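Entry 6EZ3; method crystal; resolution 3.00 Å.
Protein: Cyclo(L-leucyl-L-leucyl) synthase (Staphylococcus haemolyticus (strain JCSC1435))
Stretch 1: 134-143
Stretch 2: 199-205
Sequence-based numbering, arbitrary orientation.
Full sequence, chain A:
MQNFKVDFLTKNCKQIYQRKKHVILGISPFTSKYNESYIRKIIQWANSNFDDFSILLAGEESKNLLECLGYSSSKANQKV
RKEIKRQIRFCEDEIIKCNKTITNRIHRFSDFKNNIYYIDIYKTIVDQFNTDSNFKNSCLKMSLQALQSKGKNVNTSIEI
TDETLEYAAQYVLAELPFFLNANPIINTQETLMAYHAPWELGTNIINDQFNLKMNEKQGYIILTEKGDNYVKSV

Stretch 1, residues 134-143: NFKNSCLKMS
Stretch 2 199-205: WELGTNI

Two helices pack in nearly antiparallel fashion, their N-to-C directions 156° apart and their axes 10.0 Å apart at closest approach. Residues 134-143 lie within a longer helix that extends beyond both ends of the stretch, with phi between -66° and -53° and psi between -50° and -32°. Its i to i+4 ladder includes Cys 139 N to Phe 135 O at 2.9 Å and Met 142 N to Ser 138 O at 3.3 Å. In the second stretch, Trp 199 (phi/psi -131/99) is the N-cap residue, and the helix runs from Glu 200 through Ile 205 and onward. Trp 199 O accepts from Thr 203 N at 3.1 Å and from Thr 203 OG1 (chi1 m) at 3.3 Å, while Ile 205 N reaches Leu 201 O at 2.9 Å; the bond from Asn 204 N to Glu 200 O, 3.3 Å, is weak. The register is set by Ser 138 and Leu 201, whose CA atoms are 6.0 Å apart.

Leu 201 is the knob of the interface. Its CA-to-CB bond points toward the first helix, and with chi1 at -146°, between wells, and chi2 t, the side chain enters a hole formed by Phe 135, Ser 138, Cys 139 and Met 142. Leu 201 CD2 lies 3.9 Å from Phe 135 CE1, approaching the ring obliquely; Leu 201 CD1 lies 3.7 Å from Met 142 CG and 4.2 Å from Cys 139 SG. A branched aliphatic side chain suits this buried pocket because its two methyls can meet different walls. Phe 135 (chi1 t, chi2 72°) starts sideways, but its ring end comes nearer. The CA-to-CB bond of Cys 139 (chi1 m) points away, yet its sulfur still borders the pocket.

Ser 138 borders Leu 201 near its branch point: Ser 138 CB is 4.3 Å from Leu 201 CG, and its CA-to-CB bond points toward the second helix, its small side chain occupying little space where the backbones are close. Its OG, at chi1 -91°, is 3.8 Å from Asn 204 ND2 (chi1 m, chi2 -46°), a contact without a hydrogen bond. Met 142, its CA-to-CB bond also toward the second helix, lines the hole on the CD1 side of Leu 201, with chi1 and chi2 both m and chi3 104°. This bent, flexible chain brings SD within 3.7 Å of Leu 201 N and CE within 3.7 Å of Glu 200 CB, so it packs against backbone as well as side chain.

At the exposed margin, the CA-to-CB bonds of Lys 141 (m, t, 110°, t) and Glu 200 (t, t, -171°) each point toward the opposite stretch, and the side chains form a salt bridge, Lys 141 NZ to Glu 200 OE1 at 3.4 Å. Long side chains let the charges meet beside the apolar contact. No hydrogen bond crosses between the stretches; apolar packing and this one ionic pair join them, burying 350 Å² in total. Gly 202 lies off the interface; an ideal CB there would point away and clash with Trp 199 CE3 at 2.1 Å, so the absent side chain leaves room for the indole (chi1 t, chi2 50°).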

ATOM      1  N   ASN A 134      -8.421   1.458  20.440  1.00 72.56           N
ATOM      2  CA  ASN A 134      -6.980   1.651  20.265  1.00 71.77           C
ATOM      3  C   ASN A 134      -6.621   1.578  18.766  1.00 73.31           C
ATOM      4  O   ASN A 134      -5.895   2.441  18.265  1.00 73.99           O
ATOM      5  CB  ASN A 134      -6.198   0.625  21.114  1.00 71.43           C
ATOM      6  CG  ASN A 134      -4.696   0.643  20.960  1.00104.30           C
ATOM      7  OD1 ASN A 134      -4.070   1.691  20.756  1.00 99.06           O
ATOM      8  ND2 ASN A 134      -4.079  -0.529  21.084  1.00100.62           N
ATOM      9  N   PHE A 135      -7.183   0.575  18.057  1.00 66.01           N
ATOM     10  CA  PHE A 135      -6.978   0.362  16.635  1.00 63.74           C
ATOM     11  C   PHE A 135      -7.515   1.540  15.854  1.00 64.56           C
ATOM     12  O   PHE A 135      -6.789   2.055  15.002  1.00 63.63           O
ATOM     13  CB  PHE A 135      -7.603  -0.960  16.184  1.00 65.57           C
ATOM     14  CG  PHE A 135      -7.578  -1.182  14.690  1.00 67.73           C
ATOM     15  CD1 PHE A 135      -6.389  -1.467  14.032  1.00 71.27           C
ATOM     16  CD2 PHE A 135      -8.748  -1.147  13.947  1.00 69.83           C
ATOM     17  CE1 PHE A 135      -6.368  -1.667  12.651  1.00 71.72           C
ATOM     18  CE2 PHE A 135      -8.727  -1.355  12.573  1.00 72.37           C
ATOM     19  CZ  PHE A 135      -7.538  -1.621  11.936  1.00 70.39           C
ATOM     20  N   LYS A 136      -8.746   2.022  16.196  1.00 59.65           N
ATOM     21  CA  LYS A 136      -9.357   3.192  15.566  1.00 59.08           C
ATOM     22  C   LYS A 136      -8.392   4.385  15.612  1.00 64.26           C
ATOM     23  O   LYS A 136      -8.121   4.983  14.569  1.00 64.08           O
ATOM     24  CB  LYS A 136     -10.699   3.543  16.205  1.00 60.98           C
ATOM     25  CG  LYS A 136     -11.412   4.717  15.510  1.00 73.54           C
ATOM     26  CD  LYS A 136     -12.933   4.656  15.687  1.00 83.23           C
ATOM     27  CE  LYS A 136     -13.637   5.836  15.051  1.00 88.31           C
ATOM     28  NZ  LYS A 136     -15.125   5.723  15.142  1.00 94.32           N
ATOM     29  N   ASN A 137      -7.801   4.658  16.793  1.00 61.56           N
ATOM     30  CA  ASN A 137      -6.816   5.724  16.988  1.00 62.27           C
ATOM     31  C   ASN A 137      -5.593   5.530  16.085  1.00 67.01           C
ATOM     32  O   ASN A 137      -5.206   6.467  15.378  1.00 66.69           O
ATOM     33  CB  ASN A 137      -6.400   5.817  18.467  1.00 66.74           C
ATOM     34  CG  ASN A 137      -5.163   6.667  18.739  1.00 99.28           C
ATOM     35  OD1 ASN A 137      -5.169   7.904  18.604  1.00 96.44           O
ATOM     36  ND2 ASN A 137      -4.071   6.010  19.127  1.00 90.04           N
ATOM     37  N   SER A 138      -5.014   4.298  16.089  1.00 63.76           N
ATOM     38  CA  SER A 138      -3.850   3.933  15.279  1.00 63.12           C
ATOM     39  C   SER A 138      -4.115   4.219  13.800  1.00 66.67           C
ATOM     40  O   SER A 138      -3.249   4.789  13.124  1.00 66.21           O
ATOM     41  CB  SER A 138      -3.451   2.480  15.518  1.00 66.07           C
ATOM     42  OG  SER A 138      -2.494   2.360  16.563  1.00 71.19           O
ATOM     43  N   CYS A 139      -5.340   3.907  13.327  1.00 62.32           N
ATOM     44  CA  CYS A 139      -5.753   4.181  11.949  1.00 61.81           C
ATOM     45  C   CYS A 139      -5.764   5.683  11.659  1.00 65.05           C
ATOM     46  O   CYS A 139      -5.255   6.103  10.612  1.00 62.85           O
ATOM     47  CB  CYS A 139      -7.112   3.558  11.650  1.00 61.49           C
ATOM     48  SG  CYS A 139      -7.103   1.755  11.607  1.00 65.10           S
ATOM     49  N   LEU A 140      -6.358   6.476  12.581  1.00 62.05           N
ATOM     50  CA  LEU A 140      -6.495   7.924  12.439  1.00 62.69           C
ATOM     51  C   LEU A 140      -5.142   8.638  12.417  1.00 65.27           C
ATOM     52  O   LEU A 140      -4.987   9.635  11.708  1.00 63.58           O
ATOM     53  CB  LEU A 140      -7.442   8.497  13.510  1.00 63.74           C
ATOM     54  CG  LEU A 140      -8.844   7.844  13.621  1.00 69.26           C
ATOM     55  CD1 LEU A 140      -9.410   8.002  15.012  1.00 69.62           C
ATOM     56  CD2 LEU A 140      -9.803   8.387  12.602  1.00 71.57           C
ATOM     57  N   LYS A 141      -4.145   8.087  13.143  1.00 62.63           N
ATOM     58  CA  LYS A 141      -2.762   8.569  13.149  1.00 62.22           C
ATOM     59  C   LYS A 141      -2.185   8.408  11.724  1.00 71.29           C
ATOM     60  O   LYS A 141      -1.553   9.330  11.203  1.00 71.11           O
ATOM     61  CB  LYS A 141      -1.921   7.750  14.128  1.00 62.51           C
ATOM     62  CG  LYS A 141      -2.152   8.074  15.588  1.00 62.67           C
ATOM     63  CD  LYS A 141      -1.149   7.347  16.475  1.00 62.87           C
ATOM     64  CE  LYS A 141      -0.135   8.261  17.108  1.00 68.85           C
ATOM     65  NZ  LYS A 141       1.145   7.557  17.348  1.00 75.82           N
ATOM     66  N   MET A 142      -2.443   7.238  11.086  1.00 71.94           N
ATOM     67  CA  MET A 142      -2.001   6.939   9.719  1.00 73.48           C
ATOM     68  C   MET A 142      -2.717   7.868   8.725  1.00 75.63           C
ATOM     69  O   MET A 142      -2.075   8.388   7.816  1.00 75.18           O
ATOM     70  CB  MET A 142      -2.209   5.446   9.336  1.00 77.18           C
ATOM     71  CG  MET A 142      -1.628   4.409  10.316  1.00 82.65           C
ATOM     72  SD  MET A 142       0.170   4.415  10.660  1.00 89.00           S
ATOM     73  CE  MET A 142       0.200   5.216  12.358  1.00 85.55           C
ATOM     74  N   SER A 143      -4.030   8.114   8.935  1.00 71.68           N
ATOM     75  CA  SER A 143      -4.854   9.021   8.125  1.00 71.38           C
ATOM     76  C   SER A 143      -4.243  10.420   8.177  1.00 76.27           C
ATOM     77  O   SER A 143      -4.111  11.069   7.134  1.00 76.81           O
ATOM     78  CB  SER A 143      -6.284   9.089   8.666  1.00 74.89           C
ATOM     79  OG  SER A 143      -6.803   7.819   9.019  1.00 86.72           O
ATOM     80  N   TRP A 199       6.121   1.552   9.007  1.00 56.22           N
ATOM     81  CA  TRP A 199       4.668   1.487   9.119  1.00 55.27           C
ATOM     82  C   TRP A 199       4.336   1.250  10.583  1.00 64.18           C
ATOM     83  O   TRP A 199       4.468   0.122  11.080  1.00 65.78           O
ATOM     84  CB  TRP A 199       4.173   0.375   8.185  1.00 52.30           C
ATOM     85  CG  TRP A 199       2.762  -0.101   8.339  1.00 51.79           C
ATOM     86  CD1 TRP A 199       1.639   0.665   8.400  1.00 54.42           C
ATOM     87  CD2 TRP A 199       2.317  -1.452   8.193  1.00 51.08           C
ATOM     88  NE1 TRP A 199       0.519  -0.133   8.392  1.00 53.76           N
ATOM     89  CE2 TRP A 199       0.908  -1.443   8.275  1.00 55.06           C
ATOM     90  CE3 TRP A 199       2.976  -2.689   8.058  1.00 51.48           C
ATOM     91  CZ2 TRP A 199       0.148  -2.625   8.251  1.00 53.71           C
ATOM     92  CZ3 TRP A 199       2.224  -3.854   8.037  1.00 51.80           C
ATOM     93  CH2 TRP A 199       0.831  -3.820   8.135  1.00 52.19           C
ATOM     94  N   GLU A 200       3.982   2.353  11.289  1.00 61.02           N
ATOM     95  CA  GLU A 200       3.695   2.376  12.729  1.00 60.39           C
ATOM     96  C   GLU A 200       2.552   1.458  13.134  1.00 59.22           C
ATOM     97  O   GLU A 200       2.649   0.817  14.181  1.00 57.15           O
ATOM     98  CB  GLU A 200       3.467   3.813  13.225  1.00 62.74           C
ATOM     99  CG  GLU A 200       3.425   3.957  14.742  1.00 80.51           C
ATOM    100  CD  GLU A 200       3.538   5.358  15.317  1.00108.81           C
ATOM    101  OE1 GLU A 200       3.678   5.464  16.559  1.00106.20           O
ATOM    102  OE2 GLU A 200       3.491   6.343  14.541  1.00101.30           O
ATOM    103  N   LEU A 201       1.483   1.379  12.307  1.00 55.12           N
ATOM    104  CA  LEU A 201       0.328   0.511  12.576  1.00 54.52           C
ATOM    105  C   LEU A 201       0.811  -0.941  12.594  1.00 59.59           C
ATOM    106  O   LEU A 201       0.451  -1.718  13.479  1.00 60.79           O
ATOM    107  CB  LEU A 201      -0.737   0.687  11.480  1.00 54.11           C
ATOM    108  CG  LEU A 201      -2.206   0.583  11.873  1.00 58.55           C
ATOM    109  CD1 LEU A 201      -3.107   0.989  10.717  1.00 58.66           C
ATOM    110  CD2 LEU A 201      -2.596  -0.784  12.358  1.00 60.12           C
ATOM    111  N   GLY A 202       1.657  -1.257  11.625  1.00 54.60           N
ATOM    112  CA  GLY A 202       2.219  -2.574  11.449  1.00 53.58           C
ATOM    113  C   GLY A 202       3.034  -3.012  12.622  1.00 56.34           C
ATOM    114  O   GLY A 202       2.971  -4.185  12.982  1.00 56.46           O
ATOM    115  N   THR A 203       3.798  -2.070  13.219  1.00 52.13           N
ATOM    116  CA  THR A 203       4.662  -2.324  14.379  1.00 52.15           C
ATOM    117  C   THR A 203       3.775  -2.833  15.492  1.00 58.92           C
ATOM    118  O   THR A 203       4.046  -3.885  16.070  1.00 59.64           O
ATOM    119  CB  THR A 203       5.457  -1.064  14.753  1.00 56.33           C
ATOM    120  OG1 THR A 203       6.329  -0.714  13.671  1.00 64.77           O
ATOM    121  CG2 THR A 203       6.250  -1.228  16.034  1.00 49.88           C
ATOM    122  N   ASN A 204       2.653  -2.128  15.705  1.00 56.56           N
ATOM    123  CA  ASN A 204       1.645  -2.430  16.714  1.00 55.77           C
ATOM    124  C   ASN A 204       0.897  -3.737  16.427  1.00 58.48           C
ATOM    125  O   ASN A 204       0.575  -4.459  17.370  1.00 59.94           O
ATOM    126  CB  ASN A 204       0.711  -1.238  16.891  1.00 51.77           C
ATOM    127  CG  ASN A 204       1.407   0.011  17.386  1.00 71.53           C
ATOM    128  OD1 ASN A 204       2.208  -0.027  18.335  1.00 64.85           O
ATOM    129  ND2 ASN A 204       1.089   1.155  16.781  1.00 63.32           N
ATOM    130  N   ILE A 205       0.667  -4.061  15.139  1.00 51.76           N
ATOM    131  CA  ILE A 205       0.006  -5.302  14.721  1.00 50.34           C
ATOM    132  C   ILE A 205       0.885  -6.483  15.156  1.00 56.32           C
ATOM    133  O   ILE A 205       0.406  -7.426  15.784  1.00 57.84           O
ATOM    134  CB  ILE A 205      -0.278  -5.291  13.182  1.00 51.52           C
ATOM    135  CG1 ILE A 205      -1.476  -4.374  12.842  1.00 51.00           C
ATOM    136  CG2 ILE A 205      -0.482  -6.709  12.618  1.00 49.95           C
ATOM    137  CD1 ILE A 205      -1.510  -3.882  11.406  1.00 61.41           C
TER